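Local structure of putative oxidoreductase (Bacteroides fragilis NCTC 9343, 3FHL) at residues A11-S16 and Y34-R39. The protein probably acts as an oxidoreductase of the Gfo/Idh/MocA family, with an N-terminal Rossmann domain that is expected to bind a nicotinamide dinucleotide cofactor. Numbering follows the deposited sequence. Where two conformers were deposited one is given.
Sequences AAFGMS and YKIVER
F13 reaches I36 and E38 with the root of its side chain. Its CB lies 3.9 Å from CG2 of I36 and 4.0 Å from CG of E38. With CG anti to the backbone N (chi1 -155°), the ring begins beside the carbonyl carbon; CD1 comes within 4.1 Å of I36 CG2, which approaches the ring obliquely, and the F13 side chain also touches A22 of helix 15-27. From CG the E38 chain stays by F13 CB through CD; at its tip OE1 comes obliquely to the ring, nearest CD2, and hydrogen-bonds S44 OG, while OE2 takes the backbone N of L43. Residues 11-14 form the turn between the first strand and first helix of the Rossmann beta-alpha-beta unit, where this family's dinucleotide-binding glycine-rich loop is expected, and G14 is the N-cap of helix 15-27; residues 34-37 end the second strand. No direct hydrogen bond joins the two segments. Instead a water accepts from F13 N at 2.7 Å and donates to V37 O at 2.9 Å, linking from one side two atoms 3.7 Å apart. Beside this bridge A11 O rests 3.4 Å from CB of V37, with CG1 and CG2 of V37 each 3.9 Å from A11 O.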
ATOM      1  N   ALA C  11      19.568 -34.033   2.109  1.00 30.87           N
ATOM      2  CA  ALA C  11      19.388 -34.555   0.745  1.00 34.98           C
ATOM      3  C   ALA C  11      20.218 -33.858  -0.338  1.00 36.40           C
ATOM      4  O   ALA C  11      20.408 -34.419  -1.413  1.00 41.03           O
ATOM      5  CB  ALA C  11      17.912 -34.561   0.363  1.00 30.84           C
ATOM      6  N   ALA C  12      20.720 -32.654  -0.060  1.00 39.41           N
ATOM      7  CA  ALA C  12      21.548 -31.920  -1.035  1.00 35.49           C
ATOM      8  C   ALA C  12      22.491 -30.911  -0.383  1.00 35.25           C
ATOM      9  O   ALA C  12      22.168 -30.307   0.649  1.00 37.22           O
ATOM     10  CB  ALA C  12      20.661 -31.226  -2.089  1.00 35.94           C
ATOM     11  N   PHE C  13      23.662 -30.728  -0.980  1.00 35.56           N
ATOM     12  CA  PHE C  13      24.583 -29.701  -0.511  1.00 39.15           C
ATOM     13  C   PHE C  13      24.740 -28.579  -1.553  1.00 42.00           C
ATOM     14  O   PHE C  13      25.840 -28.066  -1.782  1.00 43.98           O
ATOM     15  CB  PHE C  13      25.930 -30.318  -0.116  1.00 37.66           C
ATOM     16  CG  PHE C  13      26.710 -29.506   0.890  1.00 37.51           C
ATOM     17  CD1 PHE C  13      26.231 -29.328   2.187  1.00 38.52           C
ATOM     18  CD2 PHE C  13      27.942 -28.951   0.546  1.00 39.47           C
ATOM     19  CE1 PHE C  13      26.962 -28.593   3.127  1.00 40.12           C
ATOM     20  CE2 PHE C  13      28.678 -28.207   1.469  1.00 38.43           C
ATOM     21  CZ  PHE C  13      28.187 -28.032   2.768  1.00 43.70           C
ATOM     22  N   GLY C  14      23.619 -28.191  -2.167  1.00 43.24           N
ATOM     23  CA  GLY C  14      23.564 -26.988  -3.000  1.00 44.24           C
ATOM     24  C   GLY C  14      23.443 -25.770  -2.097  1.00 42.72           C
ATOM     25  O   GLY C  14      23.743 -25.861  -0.899  1.00 38.36           O
ATOM     26  N   MET C  15      23.006 -24.636  -2.653  1.00 39.58           N
ATOM     27  CA  MET C  15      22.917 -23.390  -1.881  1.00 40.00           C
ATOM     28  C   MET C  15      22.080 -23.550  -0.610  1.00 34.18           C
ATOM     29  O   MET C  15      22.549 -23.210   0.475  1.00 39.00           O
ATOM     30  CB  MET C  15      22.374 -22.222  -2.723  1.00 44.76           C
ATOM     31  CG  MET C  15      22.219 -20.870  -1.958  1.00 46.73           C
ATOM     32  SD  MET C  15      20.764 -20.651  -0.859  1.00 41.33           S
ATOM     33  CE  MET C  15      19.389 -21.042  -1.939  1.00 53.52           C
ATOM     34  N   SER C  16      20.852 -24.049  -0.756  1.00 35.33           N
ATOM     35  CA  SER C  16      19.949 -24.210   0.387  0.50 35.36           C
ATOM     36  C   SER C  16      20.583 -25.055   1.495  1.00 35.25           C
ATOM     37  O   SER C  16      20.468 -24.713   2.673  1.00 34.73           O
ATOM     38  CB  SER C  16      18.618 -24.812  -0.046  0.50 34.82           C
ATOM     39  OG  SER C  16      18.762 -26.179  -0.388  0.50 33.67           O
ATOM     40  N   TYR C  34      24.584 -36.068  10.186  1.00 38.06           N
ATOM     41  CA  TYR C  34      25.152 -37.408  10.104  1.00 39.54           C
ATOM     42  C   TYR C  34      25.557 -37.751   8.675  1.00 37.63           C
ATOM     43  O   TYR C  34      26.697 -38.156   8.427  1.00 43.06           O
ATOM     44  CB  TYR C  34      24.176 -38.435  10.703  1.00 37.06           C
ATOM     45  CG  TYR C  34      24.618 -39.872  10.551  1.00 40.93           C
ATOM     46  CD1 TYR C  34      25.861 -40.300  11.037  1.00 38.02           C
ATOM     47  CD2 TYR C  34      23.801 -40.802   9.909  1.00 41.07           C
ATOM     48  CE1 TYR C  34      26.276 -41.626  10.886  1.00 43.34           C
ATOM     49  CE2 TYR C  34      24.205 -42.132   9.755  1.00 44.17           C
ATOM     50  CZ  TYR C  34      25.442 -42.535  10.245  1.00 39.33           C
ATOM     51  OH  TYR C  34      25.845 -43.845  10.092  1.00 46.79           O
ATOM     52  N   LYS C  35      24.636 -37.566   7.736  1.00 36.54           N
ATOM     53  CA  LYS C  35      24.898 -37.913   6.349  1.00 40.57           C
ATOM     54  C   LYS C  35      24.472 -36.842   5.352  1.00 42.00           C
ATOM     55  O   LYS C  35      23.383 -36.297   5.456  1.00 39.01           O
ATOM     56  CB  LYS C  35      24.239 -39.246   6.004  1.00 39.13           C
ATOM     57  CG  LYS C  35      25.163 -40.413   6.191  1.00 46.11           C
ATOM     58  CD  LYS C  35      24.486 -41.723   5.879  1.00 40.57           C
ATOM     59  CE  LYS C  35      25.473 -42.839   6.118  1.00 41.17           C
ATOM     60  NZ  LYS C  35      24.853 -44.188   6.218  1.00 41.22           N
ATOM     61  N   ILE C  36      25.340 -36.553   4.385  1.00 40.47           N
ATOM     62  CA  ILE C  36      25.036 -35.577   3.335  1.00 37.16           C
ATOM     63  C   ILE C  36      25.131 -36.236   1.958  1.00 42.69           C
ATOM     64  O   ILE C  36      26.161 -36.814   1.608  1.00 40.97           O
ATOM     65  CB  ILE C  36      25.975 -34.330   3.409  1.00 38.87           C
ATOM     66  CG1 ILE C  36      25.845 -33.626   4.770  1.00 32.13           C
ATOM     67  CG2 ILE C  36      25.672 -33.351   2.283  1.00 37.65           C
ATOM     68  CD1 ILE C  36      26.964 -32.638   5.079  1.00 34.82           C
ATOM     69  N   VAL C  37      24.051 -36.157   1.183  1.00 39.19           N
ATOM     70  CA  VAL C  37      24.098 -36.572  -0.218  1.00 39.83           C
ATOM     71  C   VAL C  37      24.847 -35.544  -1.076  1.00 42.56           C
ATOM     72  O   VAL C  37      24.446 -34.377  -1.196  1.00 40.72           O
ATOM     73  CB  VAL C  37      22.708 -36.790  -0.822  1.00 35.74           C
ATOM     74  CG1 VAL C  37      22.819 -37.327  -2.255  1.00 38.98           C
ATOM     75  CG2 VAL C  37      21.899 -37.737   0.028  1.00 36.89           C
ATOM     76  N   GLU C  38      25.953 -35.991  -1.649  1.00 42.17           N
ATOM     77  CA  GLU C  38      26.627 -35.265  -2.709  1.00 42.70           C
ATOM     78  C   GLU C  38      26.835 -36.285  -3.816  1.00 46.63           C
ATOM     79  O   GLU C  38      27.539 -37.277  -3.610  1.00 48.65           O
ATOM     80  CB  GLU C  38      27.964 -34.709  -2.226  1.00 41.50           C
ATOM     81  CG  GLU C  38      27.860 -33.604  -1.173  1.00 39.33           C
ATOM     82  CD  GLU C  38      29.142 -32.794  -1.047  1.00 49.81           C
ATOM     83  OE1 GLU C  38      29.731 -32.776   0.053  1.00 47.29           O
ATOM     84  OE2 GLU C  38      29.570 -32.186  -2.053  1.00 52.78           O
ATOM     85  N   ARG C  39      26.209 -36.060  -4.973  1.00 48.12           N
ATOM     86  CA  ARG C  39      26.231 -37.037  -6.073  1.00 51.02           C
ATOM     87  C   ARG C  39      27.607 -37.261  -6.708  1.00 48.97           C
ATOM     88  O   ARG C  39      27.887 -38.360  -7.191  1.00 48.21           O
ATOM     89  CB  ARG C  39      25.194 -36.693  -7.144  1.00 50.97           C
ATOM     90  CG  ARG C  39      23.750 -37.001  -6.735  1.00 57.80           C
ATOM     91  CD  ARG C  39      22.794 -36.932  -7.928  1.00 63.11           C
ATOM     92  NE  ARG C  39      22.499 -35.555  -8.340  1.00 77.43           N
ATOM     93  CZ  ARG C  39      21.669 -35.213  -9.328  1.00 78.55           C
ATOM     94  NH1 ARG C  39      21.472 -33.932  -9.613  1.00 79.21           N
ATOM     95  NH2 ARG C  39      21.034 -36.144 -10.033  1.00 74.46           N
TER
HETATM   96  O   HOH W   1      24.884 -32.133  -2.946  1.00 47.25           O